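Local coordinates for putative protein-disulfide isomerase (Pseudomonas syringae pv. tomato, PDB 3GN3) that is of unproven function but, as a DsbA-family protein, probably takes part in thiol-disulfide exchange, at residues S56-R68 against E98-P112. Residues are numbered along the deposited sequence; the frame is centred on the assembly and turned at random.
Sequences SQPWHMFSGVIVR and EFEHHAGGPNLDATP
Trp59 turns the edge of its indole, at CD1, onto the face of the His102 imidazole, an edge-to-face pair with planes at 85° and CD1 3.7 Å from NE2 of His102. The His60 ring completes the aromatic cluster, tilted 51° from that of His102, and one of its faces carries the Glu98 carboxylate, with OE2 3.6 Å from His60 ND1; that nitrogen is hydrogen-bonded instead to Thr25 OG1. Glu98 OE2 accepts from His102 ND1 at 2.7 Å, while OE1 accepts hydrogen bonds from two waters, which in turn accept from the backbone N of Met61 and of Phe62. Beyond them Met61, bent at chi3 (-55°), lays CE over one face of Phe99, 4.0 Å from the ring centroid, and Asn107 CB covers the opposite face. The Phe62 and Phe99 planes are nearly parallel but slid so far apart that the rings barely overlap, CD1 of Phe62 3.5 Å from CZ of Phe99; the Phe62 rim meets the Ala110 carbonyl O and its CE2 the Pro112 ring. The loop before helix 112-123 is thus joined to the start of helix 63-73 by aromatic packing and water-bridged polar links; the buried carboxylate, gripped by His102 and two waters, would probably favour a protonated imidazole.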
loop_
_atom_site.group_PDB
_atom_site.type_symbol
_atom_site.label_atom_id
_atom_site.label_comp_id
_atom_site.label_asym_id
_atom_site.label_seq_id
_atom_site.Cartn_x
_atom_site.Cartn_y
_atom_site.Cartn_z
ATOM N N SER A 56 -7.583 10.334 9.778
ATOM C CA SER A 56 -8.988 10.332 10.177
ATOM C C SER A 56 -9.541 8.892 10.290
ATOM O O SER A 56 -9.545 8.164 9.314
ATOM C CB SER A 56 -9.775 11.153 9.164
ATOM O OG SER A 56 -11.116 11.305 9.559
ATOM N N GLN A 57 -9.984 8.473 11.471
ATOM C CA GLN A 57 -10.489 7.102 11.652
ATOM C C GLN A 57 -12.022 7.065 11.613
ATOM O O GLN A 57 -12.670 7.734 12.432
ATOM C CB GLN A 57 -9.992 6.496 12.980
ATOM C CG GLN A 57 -8.477 6.598 13.236
ATOM C CD GLN A 57 -7.657 5.579 12.463
ATOM O OE1 GLN A 57 -7.914 5.312 11.289
ATOM N NE2 GLN A 57 -6.658 5.010 13.119
ATOM N N PRO A 58 -12.613 6.286 10.673
ATOM C CA PRO A 58 -14.076 6.292 10.471
ATOM C C PRO A 58 -14.864 5.805 11.679
ATOM O O PRO A 58 -16.052 6.160 11.822
ATOM C CB PRO A 58 -14.285 5.352 9.281
ATOM C CG PRO A 58 -12.994 5.340 8.569
ATOM C CD PRO A 58 -11.934 5.462 9.654
ATOM N N TRP A 59 -14.227 5.027 12.552
ATOM C CA TRP A 59 -14.895 4.652 13.808
ATOM C C TRP A 59 -14.834 5.756 14.884
ATOM O O TRP A 59 -15.472 5.641 15.930
ATOM C CB TRP A 59 -14.427 3.290 14.334
ATOM C CG TRP A 59 -12.962 3.237 14.686
ATOM C CD1 TRP A 59 -12.413 3.388 15.925
ATOM C CD2 TRP A 59 -11.868 3.007 13.785
ATOM N NE1 TRP A 59 -11.043 3.265 15.856
ATOM C CE2 TRP A 59 -10.678 3.032 14.556
ATOM C CE3 TRP A 59 -11.776 2.781 12.403
ATOM C CZ2 TRP A 59 -9.402 2.859 13.990
ATOM C CZ3 TRP A 59 -10.484 2.594 11.835
ATOM C CH2 TRP A 59 -9.326 2.636 12.636
ATOM N N HIS A 60 -14.080 6.821 14.629
ATOM C CA HIS A 60 -14.192 8.064 15.401
ATOM C C HIS A 60 -15.137 9.024 14.628
ATOM O O HIS A 60 -14.691 9.775 13.757
ATOM C CB HIS A 60 -12.795 8.680 15.612
ATOM C CG HIS A 60 -11.935 7.909 16.568
ATOM N ND1 HIS A 60 -11.507 8.430 17.769
ATOM C CD2 HIS A 60 -11.458 6.641 16.517
ATOM C CE1 HIS A 60 -10.799 7.519 18.417
ATOM N NE2 HIS A 60 -10.753 6.425 17.680
ATOM N N MET A 61 -16.434 8.976 14.939
ATOM C CA MET A 61 -17.485 9.507 14.037
ATOM C C MET A 61 -17.480 11.029 13.783
ATOM O O MET A 61 -17.953 11.493 12.733
ATOM C CB MET A 61 -18.880 8.984 14.420
ATOM C CG MET A 61 -19.112 7.495 14.042
ATOM S SD MET A 61 -20.647 6.654 14.570
ATOM C CE MET A 61 -20.678 6.900 16.349
ATOM N N PHE A 62 -16.909 11.806 14.701
ATOM C CA PHE A 62 -16.759 13.229 14.431
ATOM C C PHE A 62 -15.379 13.598 13.884
ATOM O O PHE A 62 -15.017 14.781 13.839
ATOM C CB PHE A 62 -17.141 14.093 15.654
ATOM C CG PHE A 62 -18.592 14.527 15.669
ATOM C CD1 PHE A 62 -19.403 14.247 16.758
ATOM C CD2 PHE A 62 -19.144 15.206 14.585
ATOM C CE1 PHE A 62 -20.761 14.641 16.777
ATOM C CE2 PHE A 62 -20.492 15.607 14.585
ATOM C CZ PHE A 62 -21.303 15.321 15.688
ATOM N N SER A 63 -14.628 12.607 13.418
ATOM C CA SER A 63 -13.266 12.848 12.973
ATOM C C SER A 63 -13.211 13.799 11.784
ATOM O O SER A 63 -12.364 14.705 11.740
ATOM C CB SER A 63 -12.562 11.536 12.633
ATOM O OG SER A 63 -11.246 11.767 12.157
ATOM N N GLY A 64 -14.094 13.582 10.811
ATOM C CA GLY A 64 -14.132 14.427 9.611
ATOM C C GLY A 64 -14.369 15.905 9.904
ATOM O O GLY A 64 -13.732 16.777 9.294
ATOM N N VAL A 65 -15.271 16.185 10.844
ATOM C CA VAL A 65 -15.543 17.551 11.271
ATOM C C VAL A 65 -14.270 18.100 11.909
ATOM O O VAL A 65 -13.757 19.153 11.508
ATOM C CB VAL A 65 -16.682 17.612 12.309
ATOM C CG1 VAL A 65 -16.870 19.037 12.813
ATOM C CG2 VAL A 65 -17.961 17.063 11.746
ATOM N N ILE A 66 -13.747 17.355 12.886
ATOM C CA ILE A 66 -12.574 17.774 13.651
ATOM C C ILE A 66 -11.328 17.945 12.789
ATOM O O ILE A 66 -10.622 18.943 12.914
ATOM C CB ILE A 66 -12.328 16.843 14.862
ATOM C CG1 ILE A 66 -13.509 16.955 15.836
ATOM C CG2 ILE A 66 -10.988 17.186 15.549
ATOM C CD1 ILE A 66 -13.625 15.809 16.834
ATOM N N VAL A 67 -11.070 17.006 11.892
ATOM C CA VAL A 67 -9.919 17.131 10.982
ATOM C C VAL A 67 -10.047 18.389 10.113
ATOM O O VAL A 67 -9.061 19.122 9.927
ATOM C CB VAL A 67 -9.688 15.844 10.098
ATOM C CG1 VAL A 67 -8.677 16.102 8.981
ATOM C CG2 VAL A 67 -9.237 14.669 10.952
ATOM N N ARG A 68 -11.254 18.633 9.586
ATOM C CA ARG A 68 -11.511 19.844 8.800
ATOM C C ARG A 68 -11.216 21.125 9.627
ATOM O O ARG A 68 -10.558 22.047 9.129
ATOM C CB ARG A 68 -12.941 19.842 8.221
ATOM C CG ARG A 68 -13.156 20.836 7.071
ATOM C CD ARG A 68 -14.580 20.778 6.492
ATOM N NE ARG A 68 -14.864 21.906 5.603
ATOM C CZ ARG A 68 -14.524 21.977 4.317
ATOM N NH1 ARG A 68 -13.893 20.973 3.729
ATOM N NH2 ARG A 68 -14.804 23.069 3.606
ATOM N N GLU A 98 -15.586 12.500 21.396
ATOM C CA GLU A 98 -15.672 11.120 20.947
ATOM C C GLU A 98 -16.969 10.480 21.418
ATOM O O GLU A 98 -17.880 11.194 21.866
ATOM C CB GLU A 98 -14.431 10.324 21.355
ATOM C CG GLU A 98 -13.695 9.687 20.157
ATOM C CD GLU A 98 -14.572 8.698 19.338
ATOM O OE1 GLU A 98 -15.346 9.124 18.437
ATOM O OE2 GLU A 98 -14.464 7.481 19.588
ATOM N N PHE A 99 -17.080 9.159 21.293
ATOM C CA PHE A 99 -18.332 8.475 21.605
ATOM C C PHE A 99 -18.038 7.276 22.497
ATOM O O PHE A 99 -17.066 6.558 22.255
ATOM C CB PHE A 99 -19.019 7.996 20.314
ATOM C CG PHE A 99 -19.562 9.114 19.425
ATOM C CD1 PHE A 99 -20.935 9.385 19.389
ATOM C CD2 PHE A 99 -18.707 9.859 18.597
ATOM C CE1 PHE A 99 -21.455 10.383 18.570
ATOM C CE2 PHE A 99 -19.211 10.871 17.771
ATOM C CZ PHE A 99 -20.602 11.143 17.766
ATOM N N GLU A 100 -18.864 7.040 23.516
ATOM C CA GLU A 100 -18.652 5.888 24.378
ATOM C C GLU A 100 -18.684 4.626 23.519
ATOM O O GLU A 100 -19.638 4.393 22.769
ATOM C CB GLU A 100 -19.675 5.829 25.525
ATOM N N HIS A 101 -17.625 3.829 23.621
ATOM C CA HIS A 101 -17.436 2.626 22.792
ATOM C C HIS A 101 -17.565 2.918 21.296
ATOM O O HIS A 101 -18.078 2.090 20.546
ATOM C CB HIS A 101 -18.426 1.522 23.177
ATOM C CG HIS A 101 -18.397 1.152 24.627
ATOM N ND1 HIS A 101 -17.326 0.504 25.214
ATOM C CD2 HIS A 101 -19.322 1.312 25.605
ATOM C CE1 HIS A 101 -17.587 0.292 26.493
ATOM N NE2 HIS A 101 -18.791 0.770 26.755
ATOM N N HIS A 102 -17.115 4.100 20.874
ATOM C CA HIS A 102 -17.293 4.590 19.502
ATOM C C HIS A 102 -18.741 4.427 19.009
ATOM O O HIS A 102 -18.967 4.231 17.821
ATOM C CB HIS A 102 -16.344 3.871 18.525
ATOM C CG HIS A 102 -14.924 3.747 18.997
ATOM N ND1 HIS A 102 -14.080 4.830 19.128
ATOM C CD2 HIS A 102 -14.177 2.656 19.291
ATOM C CE1 HIS A 102 -12.888 4.415 19.527
ATOM N NE2 HIS A 102 -12.919 3.102 19.627
ATOM N N ALA A 103 -19.715 4.503 19.913
ATOM C CA ALA A 103 -21.112 4.187 19.583
ATOM C C ALA A 103 -22.109 5.173 20.170
ATOM O O ALA A 103 -23.020 5.629 19.468
ATOM C CB ALA A 103 -21.454 2.780 20.051
ATOM N N GLY A 104 -21.934 5.502 21.453
ATOM C CA GLY A 104 -22.937 6.271 22.191
ATOM C C GLY A 104 -22.469 7.475 22.994
ATOM O O GLY A 104 -21.364 7.983 22.794
ATOM N N GLY A 105 -23.345 7.932 23.891
ATOM C CA GLY A 105 -23.101 9.094 24.737
ATOM C C GLY A 105 -23.665 10.391 24.170
ATOM O O GLY A 105 -24.229 10.414 23.066
ATOM N N PRO A 106 -23.491 11.501 24.911
ATOM C CA PRO A 106 -24.028 12.814 24.523
ATOM C C PRO A 106 -23.755 13.270 23.082
ATOM O O PRO A 106 -24.512 14.084 22.560
ATOM C CB PRO A 106 -23.371 13.790 25.518
ATOM C CG PRO A 106 -22.350 12.990 26.280
ATOM C CD PRO A 106 -22.773 11.554 26.196
ATOM N N ASN A 107 -22.706 12.777 22.429
ATOM C CA ASN A 107 -22.393 13.312 21.087
ATOM C C ASN A 107 -23.327 12.811 19.983
ATOM O O ASN A 107 -23.327 13.339 18.862
ATOM C CB ASN A 107 -20.927 13.120 20.712
ATOM C CG ASN A 107 -20.032 14.237 21.232
ATOM O OD1 ASN A 107 -18.974 13.970 21.775
ATOM N ND2 ASN A 107 -20.443 15.480 21.049
ATOM N N LEU A 108 -24.121 11.793 20.320
ATOM C CA LEU A 108 -25.237 11.376 19.473
ATOM C C LEU A 108 -26.228 12.531 19.244
ATOM O O LEU A 108 -26.920 12.576 18.223
ATOM C CB LEU A 108 -25.947 10.157 20.061
ATOM C CG LEU A 108 -25.207 8.830 19.892
ATOM C CD1 LEU A 108 -25.970 7.692 20.535
ATOM C CD2 LEU A 108 -24.940 8.526 18.416
ATOM N N ASP A 109 -26.252 13.477 20.178
ATOM C CA ASP A 109 -27.162 14.600 20.094
ATOM C C ASP A 109 -26.474 15.921 19.795
ATOM O O ASP A 109 -27.084 16.978 19.975
ATOM C CB ASP A 109 -28.024 14.689 21.355
ATOM C CG ASP A 109 -28.950 13.494 21.502
ATOM O OD1 ASP A 109 -29.604 13.093 20.495
ATOM O OD2 ASP A 109 -29.023 12.946 22.622
ATOM N N ALA A 110 -25.228 15.868 19.307
ATOM C CA ALA A 110 -24.515 17.088 18.891
ATOM C C ALA A 110 -24.439 17.195 17.384
ATOM O O ALA A 110 -24.535 16.201 16.683
ATOM C CB ALA A 110 -23.119 17.149 19.494
ATOM N N THR A 111 -24.239 18.407 16.895
ATOM C CA THR A 111 -24.210 18.670 15.468
ATOM C C THR A 111 -22.807 19.077 15.050
ATOM O O THR A 111 -22.017 19.495 15.893
ATOM C CB THR A 111 -25.180 19.824 15.092
ATOM O OG1 THR A 111 -24.692 21.073 15.630
ATOM C CG2 THR A 111 -26.588 19.536 15.623
ATOM N N PRO A 112 -22.492 18.976 13.746
ATOM C CA PRO A 112 -21.237 19.555 13.299
ATOM C C PRO A 112 -21.011 20.965 13.861
ATOM O O PRO A 112 -19.901 21.277 14.282
ATOM C CB PRO A 112 -21.405 19.578 11.786
ATOM C CG PRO A 112 -22.162 18.355 11.532
ATOM C CD PRO A 112 -23.112 18.176 12.676
HETATM O O HOH W 1 -16.988 7.389 17.278
HETATM O O HOH W 2 -15.085 11.353 17.087
#